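Long-range contact in OBG-type G domain-containing protein (Pyrococcus horikoshii, PDB 2E87), which is of unknown cellular function but binds GDP, as expected of an Obg-type GTPase, and probably acts as a GTP-binding protein: residues Arg2-Ala14 with Asn60-Leu74. Sequence-based numbering, arbitrary orientation.
With SO4 (sulfate ion), chain B.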
loop_
_atom_site.group_PDB
_atom_site.type_symbol
_atom_site.label_atom_id
_atom_site.label_comp_id
_atom_site.label_asym_id
_atom_site.label_seq_id
_atom_site.Cartn_x
_atom_site.Cartn_y
_atom_site.Cartn_z
ATOM N N ARG A 2 6.322 -6.862 3.845
ATOM C CA ARG A 2 4.981 -7.427 4.022
ATOM C C ARG A 2 3.895 -6.466 3.540
ATOM O O ARG A 2 4.198 -5.408 2.991
ATOM C CB ARG A 2 4.739 -7.750 5.495
ATOM C CG ARG A 2 4.574 -6.530 6.377
ATOM C CD ARG A 2 4.414 -6.921 7.838
ATOM N NE ARG A 2 3.410 -7.967 8.043
ATOM C CZ ARG A 2 3.631 -9.269 7.870
ATOM N NH1 ARG A 2 4.823 -9.702 7.486
ATOM N NH2 ARG A 2 2.659 -10.142 8.085
ATOM N N ASN A 3 2.633 -6.842 3.742
ATOM C CA ASN A 3 1.494 -6.002 3.355
ATOM C C ASN A 3 1.072 -5.255 4.629
ATOM O O ASN A 3 0.638 -5.867 5.599
ATOM C CB ASN A 3 0.345 -6.873 2.831
ATOM C CG ASN A 3 -0.739 -6.062 2.146
ATOM O OD1 ASN A 3 -1.383 -5.228 2.767
ATOM N ND2 ASN A 3 -0.940 -6.307 0.859
ATOM N N PRO A 4 1.188 -3.919 4.628
ATOM C CA PRO A 4 0.853 -3.031 5.749
ATOM C C PRO A 4 -0.547 -3.185 6.319
ATOM O O PRO A 4 -0.795 -2.823 7.470
ATOM C CB PRO A 4 1.040 -1.628 5.164
ATOM C CG PRO A 4 1.832 -1.830 3.924
ATOM C CD PRO A 4 1.351 -3.140 3.393
ATOM N N PHE A 5 -1.467 -3.708 5.516
ATOM C CA PHE A 5 -2.842 -3.854 5.960
ATOM C C PHE A 5 -3.217 -5.258 6.427
ATOM O O PHE A 5 -4.336 -5.483 6.885
ATOM C CB PHE A 5 -3.796 -3.389 4.842
ATOM C CG PHE A 5 -3.616 -1.944 4.454
ATOM C CD1 PHE A 5 -2.620 -1.566 3.565
ATOM C CD2 PHE A 5 -4.394 -0.950 5.041
ATOM C CE1 PHE A 5 -2.395 -0.232 3.275
ATOM C CE2 PHE A 5 -4.172 0.390 4.754
ATOM C CZ PHE A 5 -3.170 0.745 3.870
ATOM N N GLU A 6 -2.287 -6.201 6.343
ATOM C CA GLU A 6 -2.590 -7.568 6.748
ATOM C C GLU A 6 -3.248 -7.607 8.120
ATOM O O GLU A 6 -4.018 -8.511 8.419
ATOM C CB GLU A 6 -1.319 -8.422 6.750
ATOM C CG GLU A 6 -0.435 -8.235 7.966
ATOM C CD GLU A 6 -0.385 -9.483 8.827
ATOM O OE1 GLU A 6 0.039 -10.540 8.310
ATOM O OE2 GLU A 6 -0.771 -9.412 10.016
ATOM N N ARG A 7 -2.954 -6.610 8.942
ATOM C CA ARG A 7 -3.510 -6.520 10.289
ATOM C C ARG A 7 -4.890 -5.857 10.331
ATOM O O ARG A 7 -5.581 -5.920 11.351
ATOM C CB ARG A 7 -2.560 -5.728 11.197
ATOM C CG ARG A 7 -1.380 -6.516 11.757
ATOM C CD ARG A 7 -1.574 -6.776 13.252
ATOM N NE ARG A 7 -1.653 -5.533 14.027
ATOM C CZ ARG A 7 -2.131 -5.449 15.267
ATOM N NH1 ARG A 7 -2.582 -6.537 15.888
ATOM N NH2 ARG A 7 -2.162 -4.273 15.886
HETATM N N MSE A 8 -5.284 -5.198 9.243
HETATM C CA MSE A 8 -6.587 -4.539 9.222
HETATM C C MSE A 8 -7.693 -5.597 9.350
HETATM O O MSE A 8 -7.852 -6.475 8.506
HETATM C CB MSE A 8 -6.759 -3.711 7.941
HETATM C CG MSE A 8 -8.083 -2.955 7.870
HETATM SE SE MSE A 8 -8.322 -1.897 6.244
HETATM C CE MSE A 8 -7.465 -3.078 4.995
ATOM N N PRO A 9 -8.472 -5.509 10.421
ATOM C CA PRO A 9 -9.570 -6.419 10.730
ATOM C C PRO A 9 -10.793 -6.270 9.840
ATOM O O PRO A 9 -10.998 -5.250 9.179
ATOM C CB PRO A 9 -9.891 -6.069 12.169
ATOM C CG PRO A 9 -9.742 -4.571 12.147
ATOM C CD PRO A 9 -8.473 -4.350 11.333
ATOM N N THR A 10 -11.604 -7.312 9.813
ATOM C CA THR A 10 -12.821 -7.266 9.041
ATOM C C THR A 10 -13.717 -6.289 9.809
ATOM O O THR A 10 -13.827 -6.360 11.032
ATOM C CB THR A 10 -13.451 -8.664 8.961
ATOM O OG1 THR A 10 -12.656 -9.488 8.099
ATOM C CG2 THR A 10 -14.866 -8.587 8.422
ATOM N N VAL A 11 -14.317 -5.354 9.087
ATOM C CA VAL A 11 -15.188 -4.354 9.688
ATOM C C VAL A 11 -16.620 -4.864 9.731
ATOM O O VAL A 11 -17.167 -5.258 8.706
ATOM C CB VAL A 11 -15.175 -3.052 8.869
ATOM C CG1 VAL A 11 -16.177 -2.092 9.420
ATOM C CG2 VAL A 11 -13.795 -2.437 8.888
ATOM N N LEU A 12 -17.216 -4.872 10.915
ATOM C CA LEU A 12 -18.600 -5.305 11.060
ATOM C C LEU A 12 -19.555 -4.261 10.458
ATOM O O LEU A 12 -19.268 -3.070 10.485
ATOM C CB LEU A 12 -18.943 -5.500 12.537
ATOM C CG LEU A 12 -18.335 -6.690 13.289
ATOM C CD1 LEU A 12 -19.138 -6.938 14.575
ATOM C CD2 LEU A 12 -18.383 -7.937 12.437
ATOM N N THR A 13 -20.678 -4.702 9.902
ATOM C CA THR A 13 -21.652 -3.760 9.341
ATOM C C THR A 13 -22.447 -3.128 10.486
ATOM O O THR A 13 -22.448 -3.638 11.613
ATOM C CB THR A 13 -22.658 -4.450 8.367
ATOM O OG1 THR A 13 -23.480 -5.378 9.087
ATOM C CG2 THR A 13 -21.918 -5.195 7.275
ATOM N N ALA A 14 -23.115 -2.012 10.208
ATOM C CA ALA A 14 -23.899 -1.351 11.246
ATOM C C ALA A 14 -24.827 -2.364 11.953
ATOM O O ALA A 14 -24.873 -2.423 13.180
ATOM C CB ALA A 14 -24.707 -0.205 10.641
ATOM N N ASN A 60 -15.240 -2.345 19.257
ATOM C CA ASN A 60 -15.083 -2.896 17.914
ATOM C C ASN A 60 -14.642 -1.806 16.929
ATOM O O ASN A 60 -13.680 -1.995 16.177
ATOM C CB ASN A 60 -16.374 -3.582 17.442
ATOM C CG ASN A 60 -16.600 -4.954 18.115
ATOM O OD1 ASN A 60 -16.148 -5.989 17.623
ATOM N ND2 ASN A 60 -17.289 -4.951 19.255
ATOM N N LEU A 61 -15.303 -0.652 16.952
ATOM C CA LEU A 61 -14.912 0.407 16.034
ATOM C C LEU A 61 -13.471 0.864 16.261
ATOM O O LEU A 61 -12.705 0.999 15.308
ATOM C CB LEU A 61 -15.857 1.600 16.152
ATOM C CG LEU A 61 -17.297 1.345 15.700
ATOM C CD1 LEU A 61 -18.104 2.564 16.057
ATOM C CD2 LEU A 61 -17.373 1.049 14.184
ATOM N N ARG A 62 -13.104 1.091 17.519
ATOM C CA ARG A 62 -11.767 1.551 17.854
ATOM C C ARG A 62 -10.682 0.592 17.382
ATOM O O ARG A 62 -9.560 1.017 17.097
ATOM C CB ARG A 62 -11.648 1.759 19.361
ATOM C CG ARG A 62 -10.375 2.455 19.785
ATOM C CD ARG A 62 -10.371 2.696 21.283
ATOM N NE ARG A 62 -11.110 3.906 21.654
ATOM C CZ ARG A 62 -12.200 3.921 22.416
ATOM N NH1 ARG A 62 -12.691 2.779 22.891
ATOM N NH2 ARG A 62 -12.785 5.081 22.718
ATOM N N LYS A 63 -11.018 -0.694 17.310
ATOM C CA LYS A 63 -10.082 -1.718 16.854
ATOM C C LYS A 63 -9.707 -1.460 15.401
ATOM O O LYS A 63 -8.587 -1.746 14.985
ATOM C CB LYS A 63 -10.707 -3.117 16.981
ATOM C CG LYS A 63 -9.961 -4.204 16.207
ATOM C CD LYS A 63 -10.654 -5.580 16.254
ATOM C CE LYS A 63 -10.398 -6.339 17.562
ATOM N NZ LYS A 63 -10.924 -7.750 17.540
ATOM N N VAL A 64 -10.655 -0.934 14.627
ATOM C CA VAL A 64 -10.427 -0.617 13.213
ATOM C C VAL A 64 -9.428 0.535 13.059
ATOM O O VAL A 64 -8.531 0.498 12.212
ATOM C CB VAL A 64 -11.736 -0.185 12.514
ATOM C CG1 VAL A 64 -11.468 0.101 11.067
ATOM C CG2 VAL A 64 -12.797 -1.267 12.655
ATOM N N LEU A 65 -9.604 1.565 13.873
ATOM C CA LEU A 65 -8.725 2.724 13.832
ATOM C C LEU A 65 -7.317 2.387 14.320
ATOM O O LEU A 65 -6.336 2.943 13.822
ATOM C CB LEU A 65 -9.271 3.854 14.705
ATOM C CG LEU A 65 -10.670 4.401 14.449
ATOM C CD1 LEU A 65 -10.989 5.470 15.482
ATOM C CD2 LEU A 65 -10.743 4.968 13.036
ATOM N N GLU A 66 -7.213 1.476 15.286
ATOM C CA GLU A 66 -5.909 1.122 15.839
ATOM C C GLU A 66 -5.090 0.167 14.985
ATOM O O GLU A 66 -3.887 0.350 14.835
ATOM C CB GLU A 66 -6.064 0.548 17.257
ATOM C CG GLU A 66 -6.775 1.500 18.234
ATOM C CD GLU A 66 -6.986 0.912 19.631
ATOM O OE1 GLU A 66 -7.123 -0.328 19.758
ATOM O OE2 GLU A 66 -7.040 1.703 20.601
ATOM N N ARG A 67 -5.735 -0.833 14.406
ATOM C CA ARG A 67 -5.018 -1.818 13.609
ATOM C C ARG A 67 -4.796 -1.486 12.140
ATOM O O ARG A 67 -4.163 -2.255 11.419
ATOM C CB ARG A 67 -5.710 -3.170 13.718
ATOM C CG ARG A 67 -5.790 -3.698 15.140
ATOM C CD ARG A 67 -6.307 -5.116 15.123
ATOM N NE ARG A 67 -6.561 -5.644 16.456
ATOM C CZ ARG A 67 -7.209 -6.782 16.677
ATOM N NH1 ARG A 67 -7.659 -7.491 15.649
ATOM N NH2 ARG A 67 -7.415 -7.206 17.917
ATOM N N THR A 68 -5.324 -0.360 11.686
ATOM C CA THR A 68 -5.132 0.022 10.301
ATOM C C THR A 68 -4.063 1.095 10.336
ATOM O O THR A 68 -4.179 2.065 11.065
ATOM C CB THR A 68 -6.423 0.601 9.679
ATOM O OG1 THR A 68 -7.521 -0.274 9.965
ATOM C CG2 THR A 68 -6.273 0.740 8.175
ATOM N N PRO A 69 -2.996 0.928 9.554
ATOM C CA PRO A 69 -1.939 1.939 9.564
ATOM C C PRO A 69 -2.422 3.293 9.044
ATOM O O PRO A 69 -3.233 3.357 8.115
ATOM C CB PRO A 69 -0.893 1.327 8.650
ATOM C CG PRO A 69 -1.754 0.692 7.590
ATOM C CD PRO A 69 -2.789 -0.028 8.450
ATOM N N GLY A 70 -1.945 4.370 9.660
ATOM C CA GLY A 70 -2.312 5.684 9.169
ATOM C C GLY A 70 -1.600 5.810 7.831
ATOM O O GLY A 70 -0.421 5.472 7.721
ATOM N N LEU A 71 -2.298 6.268 6.805
ATOM C CA LEU A 71 -1.680 6.382 5.496
ATOM C C LEU A 71 -0.397 7.230 5.504
ATOM O O LEU A 71 0.550 6.922 4.788
ATOM C CB LEU A 71 -2.685 6.946 4.483
ATOM C CG LEU A 71 -4.033 6.217 4.326
ATOM C CD1 LEU A 71 -4.772 6.814 3.131
ATOM C CD2 LEU A 71 -3.842 4.722 4.108
ATOM N N SER A 72 -0.362 8.278 6.322
ATOM C CA SER A 72 0.807 9.154 6.392
ATOM C C SER A 72 2.051 8.437 6.922
ATOM O O SER A 72 3.159 8.908 6.726
ATOM C CB SER A 72 0.509 10.365 7.274
ATOM O OG SER A 72 0.359 9.972 8.630
ATOM N N THR A 73 1.859 7.309 7.597
ATOM C CA THR A 73 2.965 6.519 8.137
ATOM C C THR A 73 3.523 5.529 7.105
ATOM O O THR A 73 4.507 4.841 7.361
ATOM C CB THR A 73 2.528 5.694 9.370
ATOM O OG1 THR A 73 1.725 4.580 8.948
ATOM C CG2 THR A 73 1.728 6.563 10.340
ATOM N N LEU A 74 2.896 5.458 5.940
ATOM C CA LEU A 74 3.343 4.537 4.911
ATOM C C LEU A 74 4.375 5.124 3.977
ATOM O O LEU A 74 4.460 6.335 3.802
ATOM C CB LEU A 74 2.146 4.062 4.077
ATOM C CG LEU A 74 1.094 3.241 4.833
ATOM C CD1 LEU A 74 0.060 2.699 3.885
ATOM C CD2 LEU A 74 1.772 2.101 5.554
HETATM S S SO4 B . -2.967 9.174 8.840
HETATM O O1 SO4 B . -1.825 8.466 9.562
HETATM O O2 SO4 B . -3.971 8.179 8.213
HETATM O O3 SO4 B . -3.685 9.981 9.932
HETATM O O4 SO4 B . -2.395 9.998 7.710
#
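Phe5 and Pro69 anchor the tight end of this contact, and the evidence is a CH-pi approach: Pro69 CG stands 4.0 Å from the Phe5 ring centroid, 21° off the ring normal, with the two side chains crossing at about a right angle. At the rim of the same ring, near its plane, lie Leu71 CD2 and Thr68 CG2, while Leu74 CD1 comes in obliquely, 3.8 Å from Phe5 CZ. The ring reaches this cluster because its CG is anti to the carbonyl carbon (chi1 -61°), and Asn3 fixes the backbone at its base through an Asx turn, Asn3 OD1 accepting from Phe5 N on a lone pair. Losing the ring to an alanine here is likely to strip Pro69 CG of its ring face and open a gap beside Leu71 and Leu74. Selenomethionine Met8 extends the packing, its CG 3.4 Å from Thr68 OG1; that hydroxyl is itself satisfied by donating to Val64 O at 2.6 Å, in the carbonyl plane. Pro9 continues it, with Pro9 CD 3.8 Å from Arg67 CB and its CG against Lys63 CG and Val64 CA.

Farther along, Val11 CG2 meets Val64 CG2 at 4.1 Å. The looser side is charged and borders solvent: exposed Arg7 lays one guanidinium face over Arg67 CG, with Arg7 NH2 3.7 Å from Arg67 CG, the two guanidinium planes being 30° apart. Because Arg7 NH1 and Arg67 NE approach to 4.1 Å, like charges probably weaken this edge.

The irregular segment 2-14, turned twice by type I turns before helix 14-30 begins, thus runs along the end of helix 38-67 and the turn after it, within the NOG1-type helical domain and away from the GDP site. Leu157 and Leu160 also touch Phe5, helix 144-156 packs against Val11 through Leu147, and Thr13 N-caps helix 14-30.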